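Local atomic coordinates of citrinin polyketide synthase (PDB entry 5MPT), a protein that builds the polyketide precursor of the mycotoxin citrinin from malonyl-CoA units, the part described here being its C-methyltransferase domain. Residues 25-28 / 29-32; 83-86 / 87-90; 347-350 / 351-354. All blocks are in the same frame, centred on the assembly; numbering follows the deposited sequence.

How the contacts relate
Three short helical pieces of the C-methyltransferase domain illustrate how side chains three or four residues apart shape a helix and its start. Contacts 1 and 2 are both junctions at which a new helix begins, and both belong to the N-terminal helix-turn-helix family region, yet their centres lie about 37 Å apart on opposite sides of the chain's centre. Contact 3 is the first two turns of helix 347-356, beside the seven-stranded sheet, centred about 21 Å from contact 1 and 27 Å from contact 2. None touches another. Contact 3 alone adjoins the active site: the W350 side chain comes within about 3 Å of that of E315 and lies about 11 Å from the bound S-adenosyl-L-homocysteine.

Contact 1: residues 25-28 / 29-32; sequences KEAT and DDFI
A27 and F31 meet in a local contact at the junction where helix 14-26 ends and helix 28-34 begins, within the N-terminal helix-turn-helix family region. A27 holds the N-cap position of the second helix, and its carbonyl oxygen receives F31 N at 2.9 Å. One residue on, I32 N donates to T28 O at 3.0 Å. The F31 ring lies alongside A27: with CG beside its own backbone N (chi1 -79°), the ring brings CE2 to 3.7 Å from A27 CB, while A27 O sits at the ring edge, near its plane. The ring also packs on V185, Q188 and Q189 of helix 181-198.

T28 ties back to the preceding helix. Its hydroxyl OG1 donates to K25 O at 2.7 Å, and T28 N approaches the same oxygen from the same face of the carbonyl plane, so two donors of one residue grip the last turn of the first helix; the hydroxyl is also hydrogen-bonded to Q189. The methyl branch CG2, anti to the backbone N, points instead to I32 CD1, 4.1 Å away. A water accepts from D30 N and lies 2.7 Å from D30 OD2, bridging them to E26 O; a second water accepts from D29 N. The D29 carboxylate is taken up by the backbone N atoms of T368 and R369, one oxygen each.

Since A27 has no polar side chain, water rather than a capping hydroxyl or carboxylate meets the first amides of the new helix, and the acidic D29 and D30 at this end would probably interact favourably with its dipole.

Contact 2: residues 83-86 / 87-90; sequences PKHE and RFMN
M89 N donates to H85 O at 2.7 Å, and N90 N follows with a 3.0 Å bond to E86 O. These are the opening bonds of helix 86-98, with H85, last residue of the 3-10 turn 83-85, at the N-cap position.

Water carries the next layer. K84 O accepts from three waters, which in turn accept from F88 N, from R87 NH2, and from both R87 N and NE, the last two at 2.9 Å each. The bend of the R87 chain at chi3 (-70°) curls the guanidinium back over the turn, and two of the waters lie in its plane at the edge.

Farther out, the E86 carboxylate and N90 amide stand almost perpendicular, 83° apart, with OE2 and ND2 at 3.6 Å; the firmer partner of E86 is Y81, whose hydroxyl bonds to OE1. On the buried side, M89 CG rests 4.1 Å from H85 CB, and F88 packs on L329 and W334.

The chemistry is that of a hydrated helix start: waters held by K84 O accept from the first amides, a role often taken by a capping side chain, and the waters, with W334 beside the side chain, probably help to hold the folded arginine.

Contact 3: residues 347-350 / 351-354; sequences ATHW and KKIL
H349 and I353, one turn apart on helix 347-356, make the clearest side-chain contact here, a CH-pi interaction. I353 CG1 lies over one face of the imidazole, 4.1 Å from the ring centroid and 27° off the ring normal, and its terminal CD1 reaches back to 3.9 Å from H349 NE2. The histidine can meet it because its CG stands anti to the backbone N (chi1 177°), which sends the ring along the helix toward the following turn.

Charge comes to the same ring from another direction. K352 runs out extended and then bends at chi3 (73°), so that NZ stops 3.9 Å from H349 ND1, oblique to the ring plane. At this distance the pair is only a loose neighbour contact, though a nearby ammonium would be expected to disfavour protonation of the imidazole.

The backbone bonds are those of a regular alpha-helix. K351 N to A347 O is 2.8 Å, I353 N to H349 O is 3.0 Å, and L354 N to W350 O is 2.9 Å; K352 N to T348 O is longer, at 3.2 Å.

Apolar packing occupies the inward face. L354 CD1 lies 4.3 Å from W350 CB, and this pair continues into the core, with L354 against L311 and V362, and W350 against L294, L313 and V288. L354 also touches T298 of helix 294-304. At the exposed edge, the alkyl chain of K351 lies against V362 and W364.

Packed against strands 309-316 and 361-364, the helix flanks the central sheet of a Rossmann-like, S-adenosylmethionine-dependent methyltransferase domain, with its tryptophan packed against H289 and E315, two of the three active-site residues.

Contact 1: residues 25-28 / 29-32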
ATOM      1  N   LYS A  25      17.960  -6.329   3.772  1.00 22.81           N
ATOM      2  CA  LYS A  25      17.289  -7.467   3.151  1.00 23.66           C
ATOM      3  C   LYS A  25      17.413  -8.710   4.018  1.00 23.24           C
ATOM      4  O   LYS A  25      16.432  -9.431   4.230  1.00 23.42           O
ATOM      5  CB  LYS A  25      17.896  -7.717   1.762  1.00 24.31           C
ATOM      6  CG  LYS A  25      17.278  -8.915   1.013  1.00 27.88           C
ATOM      7  CD  LYS A  25      17.830  -8.995  -0.406  1.00 32.58           C
ATOM      8  CE  LYS A  25      17.280 -10.182  -1.154  1.00 37.78           C
ATOM      9  NZ  LYS A  25      17.857 -10.286  -2.507  1.00 41.68           N
ATOM     10  N   GLU A  26      18.617  -8.998   4.502  1.00 25.34           N
ATOM     11  CA  GLU A  26      18.788 -10.214   5.296  1.00 26.67           C
ATOM     12  C   GLU A  26      18.048 -10.168   6.625  1.00 26.91           C
ATOM     13  O   GLU A  26      17.846 -11.218   7.217  1.00 29.25           O
ATOM     14  CB  GLU A  26      20.274 -10.479   5.515  1.00 28.11           C
ATOM     15  CG  GLU A  26      20.955 -10.801   4.192  1.00 32.42           C
ATOM     16  CD  GLU A  26      22.458 -11.005   4.274  1.00 39.75           C
ATOM     17  OE1 GLU A  26      23.052 -10.831   5.362  1.00 41.52           O
ATOM     18  OE2 GLU A  26      23.039 -11.345   3.216  1.00 44.29           O
ATOM     19  N   ALA A  27      17.631  -8.995   7.090  1.00 23.64           N
ATOM     20  CA  ALA A  27      16.917  -8.846   8.348  1.00 22.91           C
ATOM     21  C   ALA A  27      15.398  -8.805   8.165  1.00 22.72           C
ATOM     22  O   ALA A  27      14.693  -8.505   9.130  1.00 22.61           O
ATOM     23  CB  ALA A  27      17.363  -7.565   9.049  1.00 23.13           C
ATOM     24  N   THR A  28      14.888  -9.069   6.957  1.00 23.04           N
ATOM     25  CA  THR A  28      13.449  -8.943   6.696  1.00 21.31           C
ATOM     26  C   THR A  28      12.601  -9.717   7.712  1.00 21.24           C
ATOM     27  O   THR A  28      11.680  -9.154   8.309  1.00 21.30           O
ATOM     28  CB  THR A  28      13.112  -9.390   5.257  1.00 22.00           C
ATOM     29  OG1 THR A  28      13.866  -8.613   4.321  1.00 22.42           O
ATOM     30  CG2 THR A  28      11.639  -9.179   4.942  1.00 22.61           C
ATOM     31  N   ASP A  29      12.898 -11.003   7.916  1.00 21.00           N
ATOM     32  CA  ASP A  29      12.145 -11.822   8.869  1.00 22.01           C
ATOM     33  C   ASP A  29      12.261 -11.290  10.288  1.00 21.71           C
ATOM     34  O   ASP A  29      11.299 -11.342  11.063  1.00 24.38           O
ATOM     35  CB  ASP A  29      12.630 -13.255   8.827  1.00 23.28           C
ATOM     36  CG  ASP A  29      12.192 -13.994   7.599  1.00 26.26           C
ATOM     37  OD1 ASP A  29      11.106 -13.685   7.078  1.00 24.29           O
ATOM     38  OD2 ASP A  29      12.906 -14.919   7.169  1.00 30.55           O
ATOM     39  N   ASP A  30      13.423 -10.738  10.629  1.00 21.67           N
ATOM     40  CA  ASP A  30      13.591 -10.087  11.921  1.00 22.38           C
ATOM     41  C   ASP A  30      12.662  -8.900  12.076  1.00 19.43           C
ATOM     42  O   ASP A  30      12.122  -8.679  13.164  1.00 21.44           O
ATOM     43  CB  ASP A  30      15.031  -9.597  12.113  1.00 25.86           C
ATOM     44  CG  ASP A  30      16.074 -10.732  12.140  1.00 32.51           C
ATOM     45  OD1 ASP A  30      16.046 -11.559  13.066  1.00 39.43           O
ATOM     46  OD2 ASP A  30      16.965 -10.759  11.262  1.00 31.93           O
ATOM     47  N   PHE A  31      12.515  -8.074  11.023  1.00 20.39           N
ATOM     48  CA  PHE A  31      11.605  -6.935  11.133  1.00 19.68           C
ATOM     49  C   PHE A  31      10.158  -7.392  11.272  1.00 20.25           C
ATOM     50  O   PHE A  31       9.398  -6.802  12.041  1.00 17.50           O
ATOM     51  CB  PHE A  31      11.760  -5.971   9.930  1.00 19.35           C
ATOM     52  CG  PHE A  31      12.944  -5.069  10.054  1.00 20.09           C
ATOM     53  CD1 PHE A  31      12.854  -3.903  10.788  1.00 20.55           C
ATOM     54  CD2 PHE A  31      14.163  -5.454   9.574  1.00 20.38           C
ATOM     55  CE1 PHE A  31      13.912  -3.129  10.980  1.00 19.75           C
ATOM     56  CE2 PHE A  31      15.257  -4.647   9.752  1.00 20.06           C
ATOM     57  CZ  PHE A  31      15.121  -3.482  10.460  1.00 18.86           C
ATOM     58  N   ILE A  32       9.786  -8.471  10.575  1.00 18.51           N
ATOM     59  CA  ILE A  32       8.430  -9.005  10.637  1.00 18.93           C
ATOM     60  C   ILE A  32       8.112  -9.483  12.052  1.00 20.14           C
ATOM     61  O   ILE A  32       7.053  -9.175  12.613  1.00 21.75           O
ATOM     62  CB  ILE A  32       8.289 -10.129   9.592  1.00 18.54           C
ATOM     63  CG1 ILE A  32       8.279  -9.528   8.185  1.00 20.52           C
ATOM     64  CG2 ILE A  32       7.023 -10.958   9.831  1.00 20.82           C
ATOM     65  CD1 ILE A  32       8.483 -10.553   7.115  1.00 23.13           C
TER
HETATM   66  O   HOH W   1      15.894 -12.044   9.148  1.00 26.28           O
HETATM   67  O   HOH W   2      15.072 -12.533   6.132  1.00 33.78           O

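Contact 2: residues 83-86 / 87-90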
ATOM      1  N   PRO A  83     -22.053   0.142 -12.817  1.00 26.35           N
ATOM      2  CA  PRO A  83     -21.121  -0.438 -13.795  1.00 28.85           C
ATOM      3  C   PRO A  83     -19.655  -0.263 -13.445  1.00 25.81           C
ATOM      4  O   PRO A  83     -18.863  -1.147 -13.775  1.00 27.13           O
ATOM      5  CB  PRO A  83     -21.476   0.297 -15.097  1.00 33.28           C
ATOM      6  CG  PRO A  83     -22.671   1.173 -14.750  1.00 31.69           C
ATOM      7  CD  PRO A  83     -23.235   0.694 -13.496  1.00 26.68           C
ATOM      8  N   LYS A  84     -19.261   0.863 -12.837  1.00 23.78           N
ATOM      9  CA  LYS A  84     -17.841   1.079 -12.558  1.00 25.42           C
ATOM     10  C   LYS A  84     -17.287   0.062 -11.581  1.00 26.23           C
ATOM     11  O   LYS A  84     -16.062   0.001 -11.396  1.00 26.82           O
ATOM     12  CB  LYS A  84     -17.610   2.485 -11.994  1.00 26.37           C
ATOM     13  CG  LYS A  84     -18.192   2.746 -10.609  1.00 26.49           C
ATOM     14  CD  LYS A  84     -17.643   4.039 -10.024  1.00 30.13           C
ATOM     15  CE  LYS A  84     -18.518   4.587  -8.904  1.00 33.90           C
ATOM     16  NZ  LYS A  84     -17.836   5.694  -8.169  1.00 36.19           N
ATOM     17  N   HIS A  85     -18.154  -0.723 -10.939  1.00 25.58           N
ATOM     18  CA  HIS A  85     -17.720  -1.704  -9.965  1.00 23.98           C
ATOM     19  C   HIS A  85     -17.625  -3.118 -10.536  1.00 25.18           C
ATOM     20  O   HIS A  85     -17.351  -4.052  -9.783  1.00 25.28           O
ATOM     21  CB  HIS A  85     -18.637  -1.699  -8.746  1.00 23.65           C
ATOM     22  CG  HIS A  85     -18.563  -0.445  -7.929  1.00 24.55           C
ATOM     23  ND1 HIS A  85     -17.367   0.144  -7.573  1.00 25.02           N
ATOM     24  CD2 HIS A  85     -19.537   0.319  -7.380  1.00 24.51           C
ATOM     25  CE1 HIS A  85     -17.608   1.227  -6.853  1.00 23.51           C
ATOM     26  NE2 HIS A  85     -18.917   1.363  -6.730  1.00 23.45           N
ATOM     27  N   GLU A  86     -17.758  -3.289 -11.851  1.00 27.36           N
ATOM     28  CA  GLU A  86     -17.731  -4.627 -12.444  1.00 30.15           C
ATOM     29  C   GLU A  86     -16.486  -5.416 -12.045  1.00 30.24           C
ATOM     30  O   GLU A  86     -16.595  -6.562 -11.611  1.00 31.72           O
ATOM     31  CB  GLU A  86     -17.836  -4.543 -13.971  1.00 34.13           C
ATOM     32  CG  GLU A  86     -17.861  -5.909 -14.668  1.00 36.95           C
ATOM     33  CD  GLU A  86     -19.098  -6.705 -14.341  1.00 41.55           C
ATOM     34  OE1 GLU A  86     -20.060  -6.110 -13.805  1.00 41.34           O
ATOM     35  OE2 GLU A  86     -19.106  -7.928 -14.616  1.00 45.67           O
ATOM     36  N   ARG A  87     -15.285  -4.851 -12.242  1.00 30.07           N
ATOM     37  CA  ARG A  87     -14.068  -5.596 -11.931  1.00 30.16           C
ATOM     38  C   ARG A  87     -13.992  -5.924 -10.442  1.00 31.52           C
ATOM     39  O   ARG A  87     -13.644  -7.048 -10.053  1.00 33.96           O
ATOM     40  CB  ARG A  87     -12.847  -4.794 -12.392  1.00 29.18           C
ATOM     41  CG  ARG A  87     -12.759  -4.695 -13.930  1.00 30.58           C
ATOM     42  CD  ARG A  87     -11.690  -3.706 -14.382  1.00 32.20           C
ATOM     43  NE  ARG A  87     -12.104  -2.347 -14.071  1.00 31.98           N
ATOM     44  CZ  ARG A  87     -11.376  -1.267 -14.299  1.00 31.52           C
ATOM     45  NH1 ARG A  87     -10.169  -1.376 -14.851  1.00 32.23           N
ATOM     46  NH2 ARG A  87     -11.854  -0.073 -13.977  1.00 30.02           N
ATOM     47  N   PHE A  88     -14.285  -4.935  -9.596  1.00 26.32           N
ATOM     48  CA  PHE A  88     -14.373  -5.155  -8.153  1.00 25.95           C
ATOM     49  C   PHE A  88     -15.359  -6.268  -7.804  1.00 28.20           C
ATOM     50  O   PHE A  88     -15.047  -7.172  -7.013  1.00 28.92           O
ATOM     51  CB  PHE A  88     -14.773  -3.835  -7.498  1.00 26.32           C
ATOM     52  CG  PHE A  88     -14.886  -3.878  -6.005  1.00 27.17           C
ATOM     53  CD1 PHE A  88     -13.911  -4.452  -5.221  1.00 23.80           C
ATOM     54  CD2 PHE A  88     -15.980  -3.297  -5.384  1.00 30.36           C
ATOM     55  CE1 PHE A  88     -14.027  -4.448  -3.852  1.00 24.32           C
ATOM     56  CE2 PHE A  88     -16.092  -3.285  -4.034  1.00 31.27           C
ATOM     57  CZ  PHE A  88     -15.096  -3.856  -3.256  1.00 27.90           C
ATOM     58  N   MET A  89     -16.568  -6.224  -8.372  1.00 28.42           N
ATOM     59  CA  MET A  89     -17.540  -7.210  -7.944  1.00 25.23           C
ATOM     60  C   MET A  89     -17.167  -8.603  -8.410  1.00 27.87           C
ATOM     61  O   MET A  89     -17.525  -9.580  -7.750  1.00 29.90           O
ATOM     62  CB  MET A  89     -18.942  -6.824  -8.416  1.00 22.69           C
ATOM     63  CG  MET A  89     -19.453  -5.594  -7.664  1.00 24.17           C
ATOM     64  SD  MET A  89     -19.587  -5.842  -5.891  1.00 25.89           S
ATOM     65  CE  MET A  89     -20.772  -7.194  -5.821  1.00 24.24           C
ATOM     66  N   ASN A  90     -16.441  -8.728  -9.517  1.00 28.89           N
ATOM     67  CA  ASN A  90     -15.909 -10.041  -9.872  1.00 33.79           C
ATOM     68  C   ASN A  90     -14.901 -10.527  -8.828  1.00 34.36           C
ATOM     69  O   ASN A  90     -14.839 -11.725  -8.521  1.00 37.08           O
ATOM     70  CB  ASN A  90     -15.279  -9.991 -11.260  1.00 39.91           C
ATOM     71  CG  ASN A  90     -16.302  -9.737 -12.354  1.00 50.16           C
ATOM     72  OD1 ASN A  90     -17.465 -10.149 -12.255  1.00 51.07           O
ATOM     73  ND2 ASN A  90     -15.876  -9.047 -13.404  1.00 57.55           N
TER
HETATM   74  O   HOH W   3     -14.139  -1.895 -10.178  1.00 25.32           O
HETATM   75  O   HOH W   4     -14.154   1.197 -13.026  1.00 25.75           O
HETATM   76  O   HOH W   5     -14.838  -2.145 -13.047  1.00 26.31           O

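Contact 3: residues 347-350 / 351-354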
ATOM      1  N   ALA A 347       7.054  -8.462  -7.278  1.00 24.33           N
ATOM      2  CA  ALA A 347       8.348  -7.807  -7.493  1.00 25.89           C
ATOM      3  C   ALA A 347       8.959  -8.164  -8.844  1.00 29.46           C
ATOM      4  O   ALA A 347       9.654  -7.337  -9.459  1.00 30.30           O
ATOM      5  CB  ALA A 347       9.300  -8.190  -6.370  1.00 24.85           C
ATOM      6  N   THR A 348       8.731  -9.394  -9.310  1.00 27.47           N
ATOM      7  CA  THR A 348       9.290  -9.828 -10.586  1.00 28.60           C
ATOM      8  C   THR A 348       8.765  -8.965 -11.727  1.00 28.11           C
ATOM      9  O   THR A 348       9.512  -8.633 -12.659  1.00 29.92           O
ATOM     10  CB  THR A 348       8.968 -11.304 -10.825  1.00 33.53           C
ATOM     11  OG1 THR A 348       7.558 -11.531 -10.659  1.00 31.98           O
ATOM     12  CG2 THR A 348       9.728 -12.187  -9.846  1.00 38.32           C
ATOM     13  N   HIS A 349       7.492  -8.576 -11.661  1.00 25.55           N
ATOM     14  CA  HIS A 349       6.933  -7.678 -12.659  1.00 25.54           C
ATOM     15  C   HIS A 349       7.518  -6.288 -12.522  1.00 24.47           C
ATOM     16  O   HIS A 349       7.844  -5.634 -13.521  1.00 24.27           O
ATOM     17  CB  HIS A 349       5.411  -7.611 -12.515  1.00 27.80           C
ATOM     18  CG  HIS A 349       4.762  -6.656 -13.465  1.00 31.11           C
ATOM     19  ND1 HIS A 349       4.578  -6.946 -14.799  1.00 34.26           N
ATOM     20  CD2 HIS A 349       4.264  -5.411 -13.276  1.00 30.18           C
ATOM     21  CE1 HIS A 349       3.988  -5.922 -15.389  1.00 33.48           C
ATOM     22  NE2 HIS A 349       3.776  -4.983 -14.484  1.00 31.27           N
ATOM     23  N   TRP A 350       7.606  -5.794 -11.291  1.00 26.37           N
ATOM     24  CA  TRP A 350       8.245  -4.510 -11.068  1.00 25.79           C
ATOM     25  C   TRP A 350       9.645  -4.486 -11.666  1.00 25.16           C
ATOM     26  O   TRP A 350      10.032  -3.509 -12.296  1.00 21.80           O
ATOM     27  CB  TRP A 350       8.291  -4.205  -9.578  1.00 23.92           C
ATOM     28  CG  TRP A 350       7.000  -3.763  -9.005  1.00 21.47           C
ATOM     29  CD1 TRP A 350       6.135  -4.494  -8.261  1.00 21.50           C
ATOM     30  CD2 TRP A 350       6.433  -2.457  -9.117  1.00 19.47           C
ATOM     31  NE1 TRP A 350       5.060  -3.725  -7.899  1.00 20.58           N
ATOM     32  CE2 TRP A 350       5.216  -2.470  -8.431  1.00 21.13           C
ATOM     33  CE3 TRP A 350       6.835  -1.278  -9.757  1.00 17.86           C
ATOM     34  CZ2 TRP A 350       4.390  -1.344  -8.352  1.00 21.70           C
ATOM     35  CZ3 TRP A 350       6.017  -0.173  -9.669  1.00 16.44           C
ATOM     36  CH2 TRP A 350       4.826  -0.202  -8.987  1.00 18.69           C
ATOM     37  N   LYS A 351      10.422  -5.555 -11.480  1.00 27.46           N
ATOM     38  CA  LYS A 351      11.763  -5.583 -12.063  1.00 29.14           C
ATOM     39  C   LYS A 351      11.697  -5.472 -13.582  1.00 28.74           C
ATOM     40  O   LYS A 351      12.496  -4.754 -14.198  1.00 26.92           O
ATOM     41  CB  LYS A 351      12.490  -6.859 -11.637  1.00 31.15           C
ATOM     42  CG  LYS A 351      13.877  -7.033 -12.210  1.00 34.93           C
ATOM     43  CD  LYS A 351      14.488  -8.325 -11.703  1.00 41.77           C
ATOM     44  CE  LYS A 351      15.901  -8.595 -12.258  1.00 48.63           C
ATOM     45  NZ  LYS A 351      16.971  -7.991 -11.429  1.00 53.18           N
ATOM     46  N   LYS A 352      10.747  -6.171 -14.201  1.00 27.91           N
ATOM     47  CA  LYS A 352      10.602  -6.097 -15.653  1.00 30.69           C
ATOM     48  C   LYS A 352      10.386  -4.664 -16.103  1.00 29.06           C
ATOM     49  O   LYS A 352      11.081  -4.170 -16.998  1.00 30.25           O
ATOM     50  CB  LYS A 352       9.449  -6.986 -16.115  1.00 39.95           C
ATOM     51  CG  LYS A 352       9.395  -7.175 -17.627  1.00 53.48           C
ATOM     52  CD  LYS A 352       8.132  -7.903 -18.079  1.00 66.30           C
ATOM     53  CE  LYS A 352       6.892  -7.014 -17.975  1.00 74.18           C
ATOM     54  NZ  LYS A 352       5.645  -7.697 -18.427  1.00 77.18           N
ATOM     55  N   ILE A 353       9.422  -3.975 -15.490  1.00 27.01           N
ATOM     56  CA  ILE A 353       9.163  -2.585 -15.843  1.00 25.27           C
ATOM     57  C   ILE A 353      10.416  -1.753 -15.631  1.00 24.33           C
ATOM     58  O   ILE A 353      10.853  -1.015 -16.520  1.00 25.68           O
ATOM     59  CB  ILE A 353       7.999  -2.024 -15.011  1.00 25.52           C
ATOM     60  CG1 ILE A 353       6.715  -2.846 -15.236  1.00 28.01           C
ATOM     61  CG2 ILE A 353       7.795  -0.546 -15.308  1.00 26.05           C
ATOM     62  CD1 ILE A 353       6.133  -2.732 -16.592  1.00 29.94           C
ATOM     63  N   LEU A 354      10.984  -1.839 -14.426  1.00 23.77           N
ATOM     64  CA  LEU A 354      12.097  -0.985 -14.029  1.00 22.71           C
ATOM     65  C   LEU A 354      13.282  -1.157 -14.963  1.00 23.85           C
ATOM     66  O   LEU A 354      13.883  -0.174 -15.403  1.00 23.57           O
ATOM     67  CB  LEU A 354      12.484  -1.305 -12.592  1.00 22.08           C
ATOM     68  CG  LEU A 354      11.463  -0.861 -11.563  1.00 21.29           C
ATOM     69  CD1 LEU A 354      11.674  -1.602 -10.254  1.00 20.58           C
ATOM     70  CD2 LEU A 354      11.576   0.632 -11.345  1.00 20.57           C
TER